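Local coordinates for uncharacterized ParM protein (Staphylococcus aureus, PDB 3JS6) that probably forms dynamic actin-like filaments that segregate plasmid DNA, as a ParM-type member of the actin ATPase superfamily, at residues V6-K19 against F324-K338. Residues are numbered along the deposited sequence; the frame is centred on the assembly and turned at random.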
loop_
_atom_site.group_PDB
_atom_site.type_symbol
_atom_site.label_atom_id
_atom_site.label_comp_id
_atom_site.label_asym_id
_atom_site.label_seq_id
_atom_site.Cartn_x
_atom_site.Cartn_y
_atom_site.Cartn_z
ATOM N N VAL A 6 14.325 -8.883 -5.061
ATOM C CA VAL A 6 12.898 -8.968 -4.834
ATOM C C VAL A 6 12.292 -7.570 -4.726
ATOM O O VAL A 6 12.718 -6.775 -3.900
ATOM C CB VAL A 6 12.594 -9.773 -3.543
ATOM C CG1 VAL A 6 11.117 -9.652 -3.170
ATOM C CG2 VAL A 6 12.937 -11.261 -3.771
HETATM N N MSE A 7 11.335 -7.268 -5.595
HETATM C CA MSE A 7 10.642 -5.977 -5.562
HETATM C C MSE A 7 9.273 -6.221 -4.952
HETATM O O MSE A 7 8.537 -7.088 -5.431
HETATM C CB MSE A 7 10.404 -5.404 -6.950
HETATM C CG MSE A 7 11.620 -4.839 -7.688
HETATM SE SE MSE A 7 11.013 -4.053 -9.411
HETATM C CE MSE A 7 12.629 -3.193 -9.957
ATOM N N ALA A 8 8.931 -5.454 -3.911
ATOM C CA ALA A 8 7.634 -5.570 -3.272
ATOM C C ALA A 8 6.960 -4.227 -3.539
ATOM O O ALA A 8 7.542 -3.176 -3.287
ATOM C CB ALA A 8 7.778 -5.799 -1.797
ATOM N N LEU A 9 5.743 -4.285 -4.065
ATOM C CA LEU A 9 4.995 -3.080 -4.438
ATOM C C LEU A 9 3.578 -3.140 -3.932
ATOM O O LEU A 9 2.972 -4.204 -3.909
ATOM C CB LEU A 9 4.960 -2.940 -5.955
ATOM C CG LEU A 9 6.255 -2.451 -6.607
ATOM C CD1 LEU A 9 6.207 -2.665 -8.141
ATOM C CD2 LEU A 9 6.435 -0.949 -6.266
ATOM N N ASP A 10 3.048 -1.986 -3.547
ATOM C CA ASP A 10 1.681 -1.913 -3.024
ATOM C C ASP A 10 1.042 -0.690 -3.660
ATOM O O ASP A 10 1.345 0.440 -3.255
ATOM C CB ASP A 10 1.758 -1.731 -1.512
ATOM C CG ASP A 10 0.375 -1.648 -0.843
ATOM O OD1 ASP A 10 -0.662 -1.752 -1.535
ATOM O OD2 ASP A 10 0.343 -1.497 0.396
ATOM N N PHE A 11 0.195 -0.905 -4.661
ATOM C CA PHE A 11 -0.463 0.200 -5.349
ATOM C C PHE A 11 -1.801 0.472 -4.673
ATOM O O PHE A 11 -2.848 0.056 -5.147
ATOM C CB PHE A 11 -0.669 -0.141 -6.823
ATOM C CG PHE A 11 0.618 -0.378 -7.566
ATOM C CD1 PHE A 11 1.133 -1.667 -7.712
ATOM C CD2 PHE A 11 1.335 0.697 -8.080
ATOM C CE1 PHE A 11 2.358 -1.881 -8.366
ATOM C CE2 PHE A 11 2.568 0.495 -8.738
ATOM C CZ PHE A 11 3.073 -0.800 -8.876
ATOM N N GLY A 12 -1.749 1.177 -3.555
ATOM C CA GLY A 12 -2.957 1.434 -2.802
ATOM C C GLY A 12 -3.739 2.693 -3.080
ATOM O O GLY A 12 -3.516 3.420 -4.063
ATOM N N ASN A 13 -4.696 2.905 -2.182
ATOM C CA ASN A 13 -5.590 4.049 -2.176
ATOM C C ASN A 13 -5.009 5.242 -2.923
ATOM O O ASN A 13 -5.137 5.356 -4.144
ATOM C CB ASN A 13 -5.874 4.435 -0.717
ATOM C CG ASN A 13 -4.738 4.024 0.232
ATOM O OD1 ASN A 13 -3.552 4.243 -0.059
ATOM N ND2 ASN A 13 -5.103 3.432 1.372
ATOM N N GLY A 14 -4.369 6.128 -2.170
ATOM C CA GLY A 14 -3.770 7.308 -2.754
ATOM C C GLY A 14 -2.253 7.306 -2.727
ATOM O O GLY A 14 -1.640 8.291 -3.124
ATOM N N PHE A 15 -1.642 6.206 -2.282
ATOM C CA PHE A 15 -0.181 6.131 -2.208
ATOM C C PHE A 15 0.369 4.812 -2.742
ATOM O O PHE A 15 -0.259 3.767 -2.594
ATOM C CB PHE A 15 0.285 6.252 -0.760
ATOM C CG PHE A 15 0.075 7.601 -0.158
ATOM C CD1 PHE A 15 1.038 8.592 -0.297
ATOM C CD2 PHE A 15 -1.086 7.884 0.552
ATOM C CE1 PHE A 15 0.850 9.851 0.263
ATOM C CE2 PHE A 15 -1.285 9.138 1.115
ATOM C CZ PHE A 15 -0.313 10.127 0.971
ATOM N N VAL A 16 1.554 4.870 -3.340
ATOM C CA VAL A 16 2.213 3.663 -3.837
ATOM C C VAL A 16 3.380 3.431 -2.887
ATOM O O VAL A 16 4.148 4.362 -2.617
ATOM C CB VAL A 16 2.771 3.862 -5.261
ATOM C CG1 VAL A 16 3.618 2.664 -5.657
ATOM C CG2 VAL A 16 1.628 4.037 -6.246
ATOM N N LYS A 17 3.506 2.219 -2.362
ATOM C CA LYS A 17 4.609 1.896 -1.455
ATOM C C LYS A 17 5.499 0.897 -2.207
ATOM O O LYS A 17 4.991 0.025 -2.899
ATOM C CB LYS A 17 4.097 1.222 -0.168
ATOM C CG LYS A 17 3.563 2.190 0.914
ATOM C CD LYS A 17 2.235 2.801 0.548
ATOM C CE LYS A 17 1.154 1.754 0.349
ATOM N NZ LYS A 17 -0.191 2.413 0.170
ATOM N N GLY A 18 6.808 1.035 -2.052
ATOM C CA GLY A 18 7.737 0.141 -2.706
ATOM C C GLY A 18 8.920 -0.216 -1.822
ATOM O O GLY A 18 9.350 0.568 -0.980
ATOM N N LYS A 19 9.463 -1.416 -2.000
ATOM C CA LYS A 19 10.627 -1.786 -1.198
ATOM C C LYS A 19 11.509 -2.754 -1.976
ATOM O O LYS A 19 11.008 -3.652 -2.649
ATOM C CB LYS A 19 10.174 -2.421 0.128
ATOM C CG LYS A 19 11.295 -2.784 1.101
ATOM C CD LYS A 19 10.739 -3.299 2.428
ATOM C CE LYS A 19 11.866 -3.514 3.449
ATOM N NZ LYS A 19 12.682 -4.723 3.137
ATOM N N PHE A 324 3.959 0.433 5.536
ATOM C CA PHE A 324 4.744 -0.574 4.822
ATOM C C PHE A 324 4.419 -2.059 5.130
ATOM O O PHE A 324 5.077 -2.978 4.606
ATOM C CB PHE A 324 6.226 -0.284 5.048
ATOM C CG PHE A 324 6.693 1.002 4.392
ATOM C CD1 PHE A 324 6.912 2.155 5.148
ATOM C CD2 PHE A 324 6.867 1.058 3.017
ATOM C CE1 PHE A 324 7.303 3.363 4.530
ATOM C CE2 PHE A 324 7.257 2.259 2.382
ATOM C CZ PHE A 324 7.474 3.411 3.145
ATOM N N SER A 325 3.411 -2.294 5.964
ATOM C CA SER A 325 3.024 -3.663 6.330
ATOM C C SER A 325 2.749 -4.568 5.140
ATOM O O SER A 325 3.248 -5.692 5.097
ATOM C CB SER A 325 1.782 -3.671 7.235
ATOM O OG SER A 325 2.141 -3.574 8.600
ATOM N N ASN A 326 1.935 -4.098 4.193
ATOM C CA ASN A 326 1.622 -4.907 3.009
ATOM C C ASN A 326 2.906 -5.269 2.259
ATOM O O ASN A 326 3.150 -6.439 1.955
ATOM C CB ASN A 326 0.689 -4.147 2.052
ATOM C CG ASN A 326 -0.794 -4.224 2.466
ATOM O OD1 ASN A 326 -1.614 -3.407 2.043
ATOM N ND2 ASN A 326 -1.130 -5.207 3.272
ATOM N N VAL A 327 3.731 -4.261 1.968
ATOM C CA VAL A 327 4.967 -4.508 1.243
ATOM C C VAL A 327 5.908 -5.476 1.967
ATOM O O VAL A 327 6.533 -6.313 1.323
ATOM C CB VAL A 327 5.670 -3.168 0.943
ATOM C CG1 VAL A 327 7.119 -3.390 0.627
ATOM C CG2 VAL A 327 4.988 -2.507 -0.245
ATOM N N ARG A 328 6.031 -5.358 3.289
ATOM C CA ARG A 328 6.901 -6.268 4.029
ATOM C C ARG A 328 6.331 -7.669 3.913
ATOM O O ARG A 328 7.082 -8.631 3.894
ATOM C CB ARG A 328 7.017 -5.893 5.524
ATOM C CG ARG A 328 7.775 -4.555 5.813
ATOM C CD ARG A 328 8.048 -4.354 7.312
ATOM N NE ARG A 328 6.833 -4.251 8.115
ATOM C CZ ARG A 328 6.188 -3.136 8.446
ATOM N NH1 ARG A 328 6.617 -1.944 8.065
ATOM N NH2 ARG A 328 5.079 -3.229 9.156
ATOM N N GLY A 329 5.005 -7.790 3.839
ATOM C CA GLY A 329 4.410 -9.111 3.713
ATOM C C GLY A 329 4.638 -9.679 2.321
ATOM O O GLY A 329 4.990 -10.856 2.172
ATOM N N TYR A 330 4.430 -8.859 1.295
ATOM C CA TYR A 330 4.625 -9.304 -0.088
ATOM C C TYR A 330 6.092 -9.679 -0.299
ATOM O O TYR A 330 6.398 -10.632 -1.017
ATOM C CB TYR A 330 4.279 -8.199 -1.104
ATOM C CG TYR A 330 2.872 -7.638 -1.023
ATOM C CD1 TYR A 330 2.600 -6.353 -1.503
ATOM C CD2 TYR A 330 1.816 -8.390 -0.493
ATOM C CE1 TYR A 330 1.313 -5.812 -1.471
ATOM C CE2 TYR A 330 0.514 -7.860 -0.452
ATOM C CZ TYR A 330 0.276 -6.571 -0.946
ATOM O OH TYR A 330 -0.994 -6.031 -0.933
ATOM N N GLU A 331 7.001 -8.929 0.324
ATOM C CA GLU A 331 8.434 -9.211 0.161
ATOM C C GLU A 331 8.792 -10.635 0.591
ATOM O O GLU A 331 9.596 -11.302 -0.064
ATOM C CB GLU A 331 9.261 -8.207 0.943
ATOM C CG GLU A 331 10.750 -8.452 0.876
ATOM C CD GLU A 331 11.537 -7.339 1.547
ATOM O OE1 GLU A 331 11.275 -7.060 2.737
ATOM O OE2 GLU A 331 12.417 -6.744 0.882
ATOM N N LYS A 332 8.190 -11.108 1.678
ATOM C CA LYS A 332 8.453 -12.474 2.139
ATOM C C LYS A 332 8.043 -13.512 1.075
ATOM O O LYS A 332 8.759 -14.485 0.840
ATOM C CB LYS A 332 7.740 -12.724 3.470
ATOM C CG LYS A 332 8.320 -11.864 4.597
ATOM C CD LYS A 332 7.438 -11.886 5.838
ATOM C CE LYS A 332 8.006 -10.991 6.926
ATOM N NZ LYS A 332 7.188 -11.101 8.176
ATOM N N LEU A 333 6.904 -13.304 0.432
ATOM C CA LEU A 333 6.445 -14.216 -0.615
ATOM C C LEU A 333 7.381 -14.085 -1.821
ATOM O O LEU A 333 7.626 -15.056 -2.548
ATOM C CB LEU A 333 5.005 -13.865 -1.045
ATOM C CG LEU A 333 3.892 -14.086 -0.003
ATOM C CD1 LEU A 333 2.550 -13.664 -0.583
ATOM C CD2 LEU A 333 3.845 -15.576 0.388
ATOM N N GLY A 334 7.891 -12.874 -2.033
ATOM C CA GLY A 334 8.806 -12.639 -3.137
ATOM C C GLY A 334 10.103 -13.421 -2.936
ATOM O O GLY A 334 10.678 -13.919 -3.908
ATOM N N GLU A 335 10.563 -13.523 -1.685
ATOM C CA GLU A 335 11.794 -14.254 -1.363
ATOM C C GLU A 335 11.624 -15.720 -1.718
ATOM O O GLU A 335 12.547 -16.359 -2.248
ATOM C CB GLU A 335 12.120 -14.147 0.127
ATOM C CG GLU A 335 12.547 -12.753 0.601
ATOM C CD GLU A 335 13.915 -12.336 0.079
ATOM O OE1 GLU A 335 14.348 -11.205 0.396
ATOM O OE2 GLU A 335 14.559 -13.131 -0.644
ATOM N N LEU A 336 10.441 -16.248 -1.407
ATOM C CA LEU A 336 10.134 -17.638 -1.708
ATOM C C LEU A 336 10.054 -17.810 -3.209
ATOM O O LEU A 336 10.496 -18.826 -3.749
ATOM C CB LEU A 336 8.811 -18.046 -1.071
ATOM C CG LEU A 336 8.844 -18.140 0.460
ATOM C CD1 LEU A 336 7.517 -18.680 0.932
ATOM C CD2 LEU A 336 9.971 -19.057 0.917
ATOM N N LEU A 337 9.494 -16.820 -3.902
ATOM C CA LEU A 337 9.412 -16.932 -5.362
ATOM C C LEU A 337 10.832 -16.868 -5.953
ATOM O O LEU A 337 11.139 -17.533 -6.958
ATOM C CB LEU A 337 8.546 -15.810 -5.953
ATOM C CG LEU A 337 8.273 -15.914 -7.458
ATOM C CD1 LEU A 337 7.529 -17.213 -7.762
ATOM C CD2 LEU A 337 7.468 -14.728 -7.911
ATOM N N LYS A 338 11.692 -16.072 -5.334
ATOM C CA LYS A 338 13.072 -15.936 -5.786
ATOM C C LYS A 338 13.802 -17.282 -5.653
ATOM O O LYS A 338 14.595 -17.661 -6.514
ATOM C CB LYS A 338 13.798 -14.873 -4.962
ATOM C CG LYS A 338 15.313 -14.850 -5.152
ATOM C CD LYS A 338 15.941 -13.758 -4.313
ATOM C CE LYS A 338 17.452 -13.888 -4.279
ATOM N NZ LYS A 338 18.073 -12.768 -3.542
HETATM O O HOH W 1 13.804 -6.990 -1.496
HETATM O O HOH W 2 2.493 -1.570 2.098
HETATM O O HOH W 3 -1.453 -3.931 -2.521
#
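Lys-19 NZ is gripped from two quarters: it donates to Glu-331 OE1 over 2.8 Å, meeting that oxygen on its syn lone pair, and it also bonds to the backbone O of Asn-21. A weak bond reaches Glu-331 OE2, which in addition accepts from a water shared with Val-6 O. Glu-331 extends from the helix with CG anti to its backbone N (chi1 178°), and the lysine chain meets it at about a right angle. One helical turn before Glu-331, Val-327 wedges into the hairpin. Its CG1 is pressed tightly against Lys-19 CB at 3.2 Å and touches Ala-8 CB, while CG2 rests on Asp-10 CB, 3.6 Å away. Farther along the helix, Val-6 lays CG1 3.8 Å from Gly-334 CA and CG2 against Gly-334 O, the glycine having no side chain to hold the valine off. At the other end water carries the polar contacts: one molecule joins Asp-10 OD2 to Val-327 N, another Asp-10 OD1 to Tyr-330 OH. The Tyr-330 ring turns its edge to Leu-9 O, with CD1 at 3.2 Å. A C-terminal helix packed on the first β-hairpin, whose turn just past Asp-10 probably corresponds to the phosphate-1 loop, is characteristic of the actin fold.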